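Long-range contact in glucose dehydrogenase (Serratia sp. FS14, PDB 7CDY), which belongs to the glucose/sorbosone dehydrogenase family of beta-propeller proteins and carries a bound calcium ion: residues D70-A82 against A93-L106. Sequence-based numbering, arbitrary orientation.
Sequences DFAASRRVYLSFA and AVGYGRLSDDDARL
F71, on the short helix 71-74, meets L99 with the rim of its ring: F71 CZ lies 4.1 Å from L99 CD2, near the ring plane. R75, with positive phi, leaves the helix and reaches into the turn after strand 93-99. Its chain bends about CG-CD, which brings R75 NE within 2.8 Å of L99 O, while R75 NH2 donates to S100 O. Both donors stand above the planes of these carbonyls. S100 O is thus held on both faces, by R75 NH2 on one and on the other by D103 N, the closing bond of the type I turn S100-D103. R75 NH2 also forms a salt bridge with D103 OD1 (2.8 Å); the hydrogen bond within it is weak, bent to 122° at the hydrogen. R98 lies across R75, its guanidinium face over R75 CD; D101, bonded to R98 NH2 through the syn lone pair of OD1, probably offsets the two like charges.

R76 lays its guanidinium flat on Y96, the planes 13° apart and R76 CZ 3.8 Å from the centroid of the Y96 ring, a cation-pi stack; E166 binds both R76 NH1 and Y96 OH. V77 CB touches L106 CD1 on the other face of the sheet. Y78, back on the face of R76, receives Y96 CB over its ring, with Y96 CB 3.9 Å from the Y78 centroid. L79 CD1 and L106 CD2 meet tip to tip at 3.6 Å. F81 covers A93 CB with a ring face, A93 CB 4.0 Å from the F81 centroid.

Paired backbone bonds join V77 to G97, L79 to G95 and F81 to A93, and the strand axes run at 155°. This is an antiparallel beta hairpin of adjacent strands, flanked by strands 62-67 and 109-114, as in a blade of a beta-propeller.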
ATOM      1  N   ASP A  70       1.353 -10.519 -15.804  1.00 11.30           N
ATOM      2  CA  ASP A  70       1.990 -11.129 -16.968  1.00 11.72           C
ATOM      3  C   ASP A  70       3.304 -10.456 -17.353  1.00 12.37           C
ATOM      4  O   ASP A  70       3.666 -10.467 -18.536  1.00 12.09           O
ATOM      5  CB  ASP A  70       1.032 -11.185 -18.162  1.00 13.04           C
ATOM      6  CG  ASP A  70       0.667  -9.808 -18.703  1.00 15.94           C
ATOM      7  OD1 ASP A  70       1.124  -8.788 -18.150  1.00 14.88           O
ATOM      8  OD2 ASP A  70      -0.083  -9.735 -19.708  1.00 16.75           O
ATOM      9  N   PHE A  71       4.039  -9.906 -16.376  1.00 11.90           N
ATOM     10  CA  PHE A  71       5.281  -9.188 -16.665  1.00 11.07           C
ATOM     11  C   PHE A  71       6.245 -10.003 -17.525  1.00 12.32           C
ATOM     12  O   PHE A  71       6.923  -9.445 -18.390  1.00 11.16           O
ATOM     13  CB  PHE A  71       5.964  -8.754 -15.357  1.00 11.59           C
ATOM     14  CG  PHE A  71       7.310  -8.088 -15.568  1.00  9.93           C
ATOM     15  CD1 PHE A  71       8.466  -8.846 -15.703  1.00 11.08           C
ATOM     16  CD2 PHE A  71       7.410  -6.710 -15.671  1.00  9.83           C
ATOM     17  CE1 PHE A  71       9.698  -8.244 -15.943  1.00 12.29           C
ATOM     18  CE2 PHE A  71       8.646  -6.092 -15.899  1.00 10.04           C
ATOM     19  CZ  PHE A  71       9.788  -6.869 -16.041  1.00 11.68           C
ATOM     20  N   ALA A  72       6.353 -11.313 -17.279  1.00 12.30           N
ATOM     21  CA  ALA A  72       7.287 -12.123 -18.059  1.00 14.70           C
ATOM     22  C   ALA A  72       7.055 -11.942 -19.553  1.00 13.30           C
ATOM     23  O   ALA A  72       8.011 -11.884 -20.338  1.00 15.51           O
ATOM     24  CB  ALA A  72       7.161 -13.596 -17.672  1.00 18.53           C
ATOM     25  N   ALA A  73       5.795 -11.817 -19.957  1.00 12.29           N
ATOM     26  CA  ALA A  73       5.432 -11.557 -21.343  1.00 12.52           C
ATOM     27  C   ALA A  73       5.455 -10.067 -21.693  1.00 11.99           C
ATOM     28  O   ALA A  73       6.094  -9.670 -22.673  1.00 11.94           O
ATOM     29  CB  ALA A  73       4.049 -12.153 -21.634  1.00 14.44           C
ATOM     30  N   SER A  74       4.782  -9.220 -20.901  1.00 11.86           N
ATOM     31  CA  SER A  74       4.528  -7.835 -21.303  1.00  9.55           C
ATOM     32  C   SER A  74       5.588  -6.850 -20.824  1.00  9.10           C
ATOM     33  O   SER A  74       5.692  -5.753 -21.384  1.00 10.31           O
ATOM     34  CB  SER A  74       3.220  -7.331 -20.668  1.00  9.66           C
ATOM     35  OG  SER A  74       3.341  -7.375 -19.235  1.00 10.99           O
ATOM     36  N   ARG A  75       6.346  -7.214 -19.792  1.00  8.91           N
ATOM     37  CA  ARG A  75       7.268  -6.312 -19.104  1.00 10.21           C
ATOM     38  C   ARG A  75       6.583  -5.041 -18.604  1.00  9.78           C
ATOM     39  O   ARG A  75       7.238  -4.026 -18.355  1.00  9.79           O
ATOM     40  CB  ARG A  75       8.533  -6.028 -19.922  1.00 10.33           C
ATOM     41  CG  ARG A  75       9.295  -7.314 -20.236  1.00 11.32           C
ATOM     42  CD  ARG A  75      10.644  -7.068 -20.901  1.00 12.15           C
ATOM     43  NE  ARG A  75      11.568  -6.306 -20.053  1.00 11.10           N
ATOM     44  CZ  ARG A  75      12.287  -6.809 -19.055  1.00 13.13           C
ATOM     45  NH1 ARG A  75      12.201  -8.092 -18.720  1.00 13.88           N
ATOM     46  NH2 ARG A  75      13.100  -6.001 -18.385  1.00 13.45           N
ATOM     47  N   ARG A  76       5.268  -5.081 -18.416  1.00  9.23           N
ATOM     48  CA  ARG A  76       4.537  -3.902 -17.978  1.00  9.19           C
ATOM     49  C   ARG A  76       4.725  -3.672 -16.478  1.00  8.38           C
ATOM     50  O   ARG A  76       4.647  -4.608 -15.682  1.00  9.20           O
ATOM     51  CB  ARG A  76       3.050  -4.081 -18.295  1.00  9.76           C
ATOM     52  CG  ARG A  76       2.198  -2.914 -17.848  1.00 11.02           C
ATOM     53  CD  ARG A  76       0.762  -3.047 -18.327  1.00 11.45           C
ATOM     54  NE  ARG A  76       0.661  -2.967 -19.780  1.00 13.05           N
ATOM     55  CZ  ARG A  76      -0.485  -3.026 -20.444  1.00 16.06           C
ATOM     56  NH1 ARG A  76      -1.624  -3.178 -19.778  1.00 15.32           N
ATOM     57  NH2 ARG A  76      -0.475  -2.944 -21.765  1.00 14.96           N
ATOM     58  N   VAL A  77       4.969  -2.415 -16.116  1.00  8.66           N
ATOM     59  CA  VAL A  77       5.203  -2.017 -14.730  1.00  9.08           C
ATOM     60  C   VAL A  77       4.263  -0.864 -14.405  1.00  8.55           C
ATOM     61  O   VAL A  77       4.303   0.181 -15.065  1.00  9.36           O
ATOM     62  CB  VAL A  77       6.664  -1.604 -14.481  1.00  9.57           C
ATOM     63  CG1 VAL A  77       6.836  -1.160 -13.026  1.00 10.26           C
ATOM     64  CG2 VAL A  77       7.588  -2.771 -14.790  1.00 11.08           C
ATOM     65  N   TYR A  78       3.419  -1.058 -13.388  1.00  8.16           N
ATOM     66  CA  TYR A  78       2.561  -0.002 -12.861  1.00  8.34           C
ATOM     67  C   TYR A  78       3.283   0.759 -11.754  1.00  7.38           C
ATOM     68  O   TYR A  78       4.064   0.180 -10.982  1.00  9.10           O
ATOM     69  CB  TYR A  78       1.269  -0.602 -12.285  1.00  7.96           C
ATOM     70  CG  TYR A  78       0.362  -1.232 -13.323  1.00  9.17           C
ATOM     71  CD1 TYR A  78       0.661  -2.478 -13.861  1.00 10.14           C
ATOM     72  CD2 TYR A  78      -0.790  -0.580 -13.760  1.00  9.15           C
ATOM     73  CE1 TYR A  78      -0.159  -3.057 -14.833  1.00  9.69           C
ATOM     74  CE2 TYR A  78      -1.620  -1.156 -14.727  1.00  9.97           C
ATOM     75  CZ  TYR A  78      -1.296  -2.393 -15.242  1.00  9.45           C
ATOM     76  OH  TYR A  78      -2.104  -2.975 -16.205  1.00 11.11           O
ATOM     77  N   LEU A  79       3.011   2.068 -11.674  1.00  8.23           N
ATOM     78  CA  LEU A  79       3.524   2.915 -10.600  1.00  8.39           C
ATOM     79  C   LEU A  79       2.392   3.755 -10.046  1.00  8.16           C
ATOM     80  O   LEU A  79       1.530   4.217 -10.798  1.00  9.01           O
ATOM     81  CB  LEU A  79       4.606   3.886 -11.109  1.00  9.42           C
ATOM     82  CG  LEU A  79       5.883   3.302 -11.700  1.00  8.66           C
ATOM     83  CD1 LEU A  79       6.728   4.420 -12.326  1.00 11.59           C
ATOM     84  CD2 LEU A  79       6.682   2.559 -10.639  1.00 10.39           C
ATOM     85  N   SER A  80       2.404   3.975  -8.738  1.00  8.85           N
ATOM     86  CA  SER A  80       1.584   5.014  -8.142  1.00  7.40           C
ATOM     87  C   SER A  80       2.494   6.117  -7.616  1.00  7.76           C
ATOM     88  O   SER A  80       3.667   5.871  -7.292  1.00  8.64           O
ATOM     89  CB  SER A  80       0.666   4.465  -7.051  1.00  7.51           C
ATOM     90  OG  SER A  80       1.417   4.163  -5.889  1.00  8.06           O
ATOM     91  N   PHE A  81       1.972   7.343  -7.568  1.00  7.63           N
ATOM     92  CA  PHE A  81       2.783   8.488  -7.163  1.00  7.75           C
ATOM     93  C   PHE A  81       1.889   9.657  -6.797  1.00  9.10           C
ATOM     94  O   PHE A  81       0.731   9.738  -7.210  1.00  9.47           O
ATOM     95  CB  PHE A  81       3.811   8.895  -8.234  1.00  9.30           C
ATOM     96  CG  PHE A  81       3.208   9.296  -9.582  1.00  9.18           C
ATOM     97  CD1 PHE A  81       2.728   8.335 -10.471  1.00  9.94           C
ATOM     98  CD2 PHE A  81       3.171  10.637  -9.972  1.00  9.60           C
ATOM     99  CE1 PHE A  81       2.207   8.707 -11.714  1.00 10.21           C
ATOM    100  CE2 PHE A  81       2.654  11.016 -11.217  1.00  9.36           C
ATOM    101  CZ  PHE A  81       2.171  10.050 -12.078  1.00  9.62           C
ATOM    102  N   ALA A  82       2.441  10.567  -6.001  1.00  8.47           N
ATOM    103  CA  ALA A  82       1.780  11.842  -5.775  1.00 10.00           C
ATOM    104  C   ALA A  82       2.075  12.745  -6.964  1.00  9.43           C
ATOM    105  O   ALA A  82       3.234  12.878  -7.377  1.00  9.37           O
ATOM    106  CB  ALA A  82       2.314  12.475  -4.493  1.00  9.40           C
ATOM    107  N   ALA A  93      -1.811   9.423  -8.362  1.00  7.84           N
ATOM    108  CA  ALA A  93      -2.012   8.997  -9.738  1.00  8.58           C
ATOM    109  C   ALA A  93      -1.402   7.618  -9.919  1.00  8.61           C
ATOM    110  O   ALA A  93      -0.495   7.221  -9.173  1.00  8.96           O
ATOM    111  CB  ALA A  93      -1.352   9.972 -10.717  1.00 10.53           C
ATOM    112  N   VAL A  94      -1.930   6.875 -10.891  1.00  9.30           N
ATOM    113  CA  VAL A  94      -1.463   5.532 -11.207  1.00  9.11           C
ATOM    114  C   VAL A  94      -1.275   5.457 -12.715  1.00  8.16           C
ATOM    115  O   VAL A  94      -2.140   5.922 -13.477  1.00  8.99           O
ATOM    116  CB  VAL A  94      -2.464   4.463 -10.721  1.00  9.18           C
ATOM    117  CG1 VAL A  94      -1.995   3.057 -11.093  1.00 11.35           C
ATOM    118  CG2 VAL A  94      -2.677   4.580  -9.204  1.00 10.28           C
ATOM    119  N   GLY A  95      -0.150   4.898 -13.154  1.00  8.59           N
ATOM    120  CA  GLY A  95       0.082   4.701 -14.570  1.00  9.57           C
ATOM    121  C   GLY A  95       0.883   3.440 -14.799  1.00  8.85           C
ATOM    122  O   GLY A  95       1.222   2.719 -13.859  1.00  9.96           O
ATOM    123  N   TYR A  96       1.211   3.186 -16.066  1.00  8.81           N
ATOM    124  CA  TYR A  96       2.116   2.095 -16.367  1.00  9.78           C
ATOM    125  C   TYR A  96       2.977   2.448 -17.565  1.00 10.01           C
ATOM    126  O   TYR A  96       2.626   3.308 -18.379  1.00 10.18           O
ATOM    127  CB  TYR A  96       1.398   0.753 -16.567  1.00  9.53           C
ATOM    128  CG  TYR A  96       0.547   0.622 -17.824  1.00  9.72           C
ATOM    129  CD1 TYR A  96       1.135   0.417 -19.076  1.00  9.38           C
ATOM    130  CD2 TYR A  96      -0.846   0.632 -17.746  1.00 10.87           C
ATOM    131  CE1 TYR A  96       0.360   0.264 -20.227  1.00 11.19           C
ATOM    132  CE2 TYR A  96      -1.632   0.481 -18.893  1.00 11.29           C
ATOM    133  CZ  TYR A  96      -1.011   0.292 -20.122  1.00 10.86           C
ATOM    134  OH  TYR A  96      -1.767   0.136 -21.265  1.00 12.23           O
ATOM    135  N   GLY A  97       4.124   1.784 -17.631  1.00  8.93           N
ATOM    136  CA  GLY A  97       4.966   1.758 -18.810  1.00 10.04           C
ATOM    137  C   GLY A  97       5.532   0.370 -18.991  1.00 10.51           C
ATOM    138  O   GLY A  97       5.133  -0.569 -18.288  1.00 11.15           O
ATOM    139  N   ARG A  98       6.448   0.203 -19.941  1.00 10.82           N
ATOM    140  CA  ARG A  98       7.079  -1.085 -20.178  1.00 11.33           C
ATOM    141  C   ARG A  98       8.549  -0.984 -19.805  1.00 11.08           C
ATOM    142  O   ARG A  98       9.258  -0.107 -20.313  1.00 12.40           O
ATOM    143  CB  ARG A  98       6.939  -1.503 -21.643  1.00 11.03           C
ATOM    144  CG  ARG A  98       7.550  -2.856 -21.925  1.00 10.90           C
ATOM    145  CD  ARG A  98       7.460  -3.235 -23.399  1.00 11.59           C
ATOM    146  NE  ARG A  98       7.969  -4.584 -23.636  1.00 11.49           N
ATOM    147  CZ  ARG A  98       9.244  -4.876 -23.880  1.00 12.23           C
ATOM    148  NH1 ARG A  98      10.165  -3.907 -23.879  1.00 14.11           N
ATOM    149  NH2 ARG A  98       9.602  -6.139 -24.092  1.00 13.95           N
ATOM    150  N   LEU A  99       9.011  -1.880 -18.944  1.00  9.93           N
ATOM    151  CA  LEU A  99      10.431  -1.896 -18.620  1.00 10.40           C
ATOM    152  C   LEU A  99      11.201  -2.442 -19.818  1.00 13.12           C
ATOM    153  O   LEU A  99      10.926  -3.550 -20.292  1.00 11.20           O
ATOM    154  CB  LEU A  99      10.694  -2.739 -17.373  1.00 11.90           C
ATOM    155  CG  LEU A  99      12.141  -2.725 -16.857  1.00 11.04           C
ATOM    156  CD1 LEU A  99      12.560  -1.311 -16.502  1.00 13.65           C
ATOM    157  CD2 LEU A  99      12.306  -3.647 -15.662  1.00 12.99           C
ATOM    158  N   SER A 100      12.161  -1.667 -20.310  1.00 10.86           N
ATOM    159  CA  SER A 100      12.888  -2.079 -21.506  1.00 11.74           C
ATOM    160  C   SER A 100      13.618  -3.396 -21.257  1.00 11.70           C
ATOM    161  O   SER A 100      13.932  -3.762 -20.128  1.00 12.45           O
ATOM    162  CB  SER A 100      13.882  -0.987 -21.939  1.00 10.68           C
ATOM    163  OG  SER A 100      14.849  -0.750 -20.911  1.00 12.63           O
ATOM    164  N   ASP A 101      13.919  -4.102 -22.354  1.00 13.48           N
ATOM    165  CA  ASP A 101      14.549  -5.416 -22.251  1.00 13.01           C
ATOM    166  C   ASP A 101      15.866  -5.364 -21.487  1.00 12.80           C
ATOM    167  O   ASP A 101      16.216  -6.330 -20.800  1.00 15.26           O
ATOM    168  CB  ASP A 101      14.812  -5.995 -23.650  1.00 16.81           C
ATOM    169  CG  ASP A 101      13.542  -6.270 -24.436  1.00 18.41           C
ATOM    170  OD1 ASP A 101      12.442  -6.240 -23.860  1.00 15.30           O
ATOM    171  OD2 ASP A 101      13.654  -6.533 -25.651  1.00 21.40           O
ATOM    172  N   ASP A 102      16.605  -4.264 -21.605  1.00 13.40           N
ATOM    173  CA  ASP A 102      17.884  -4.117 -20.922  1.00 15.06           C
ATOM    174  C   ASP A 102      17.780  -3.521 -19.519  1.00 13.91           C
ATOM    175  O   ASP A 102      18.814  -3.269 -18.892  1.00 16.55           O
ATOM    176  CB  ASP A 102      18.871  -3.319 -21.787  1.00 14.63           C
ATOM    177  CG  ASP A 102      18.445  -1.880 -22.010  1.00 14.71           C
ATOM    178  OD1 ASP A 102      17.415  -1.444 -21.443  1.00 15.06           O
ATOM    179  OD2 ASP A 102      19.144  -1.169 -22.765  1.00 17.54           O
ATOM    180  N   ASP A 103      16.566  -3.290 -19.010  1.00 13.08           N
ATOM    181  CA  ASP A 103      16.284  -2.740 -17.683  1.00 12.43           C
ATOM    182  C   ASP A 103      16.640  -1.263 -17.532  1.00 13.36           C
ATOM    183  O   ASP A 103      16.585  -0.744 -16.409  1.00 13.58           O
ATOM    184  CB  ASP A 103      16.923  -3.544 -16.540  1.00 16.80           C
ATOM    185  CG  ASP A 103      16.581  -5.021 -16.592  1.00 19.53           C
ATOM    186  OD1 ASP A 103      15.417  -5.341 -16.889  1.00 21.50           O
ATOM    187  OD2 ASP A 103      17.470  -5.864 -16.308  1.00 20.60           O
ATOM    188  N   ALA A 104      17.004  -0.564 -18.612  1.00 12.11           N
ATOM    189  CA  ALA A 104      17.496   0.802 -18.468  1.00 14.09           C
ATOM    190  C   ALA A 104      16.388   1.844 -18.411  1.00 12.46           C
ATOM    191  O   ALA A 104      16.607   2.934 -17.868  1.00 12.62           O
ATOM    192  CB  ALA A 104      18.451   1.136 -19.614  1.00 16.13           C
ATOM    193  N   ARG A 105      15.227   1.565 -19.002  1.00 11.46           N
ATOM    194  CA  ARG A 105      14.242   2.612 -19.207  1.00 12.83           C
ATOM    195  C   ARG A 105      12.834   2.065 -19.041  1.00 11.94           C
ATOM    196  O   ARG A 105      12.528   0.959 -19.488  1.00 12.30           O
ATOM    197  CB  ARG A 105      14.384   3.223 -20.606  1.00 17.36           C
ATOM    198  N   LEU A 106      11.977   2.866 -18.421  1.00 12.04           N
ATOM    199  CA  LEU A 106      10.539   2.633 -18.445  1.00 12.81           C
ATOM    200  C   LEU A 106      10.006   3.321 -19.695  1.00 13.23           C
ATOM    201  O   LEU A 106      10.104   4.545 -19.829  1.00 16.61           O
ATOM    202  CB  LEU A 106       9.920   3.212 -17.177  1.00 17.95           C
ATOM    203  CG  LEU A 106       8.474   2.870 -16.847  1.00 14.67           C
ATOM    204  CD1 LEU A 106       8.250   1.376 -16.786  1.00 14.60           C
ATOM    205  CD2 LEU A 106       8.140   3.505 -15.513  1.00 15.60           C
TER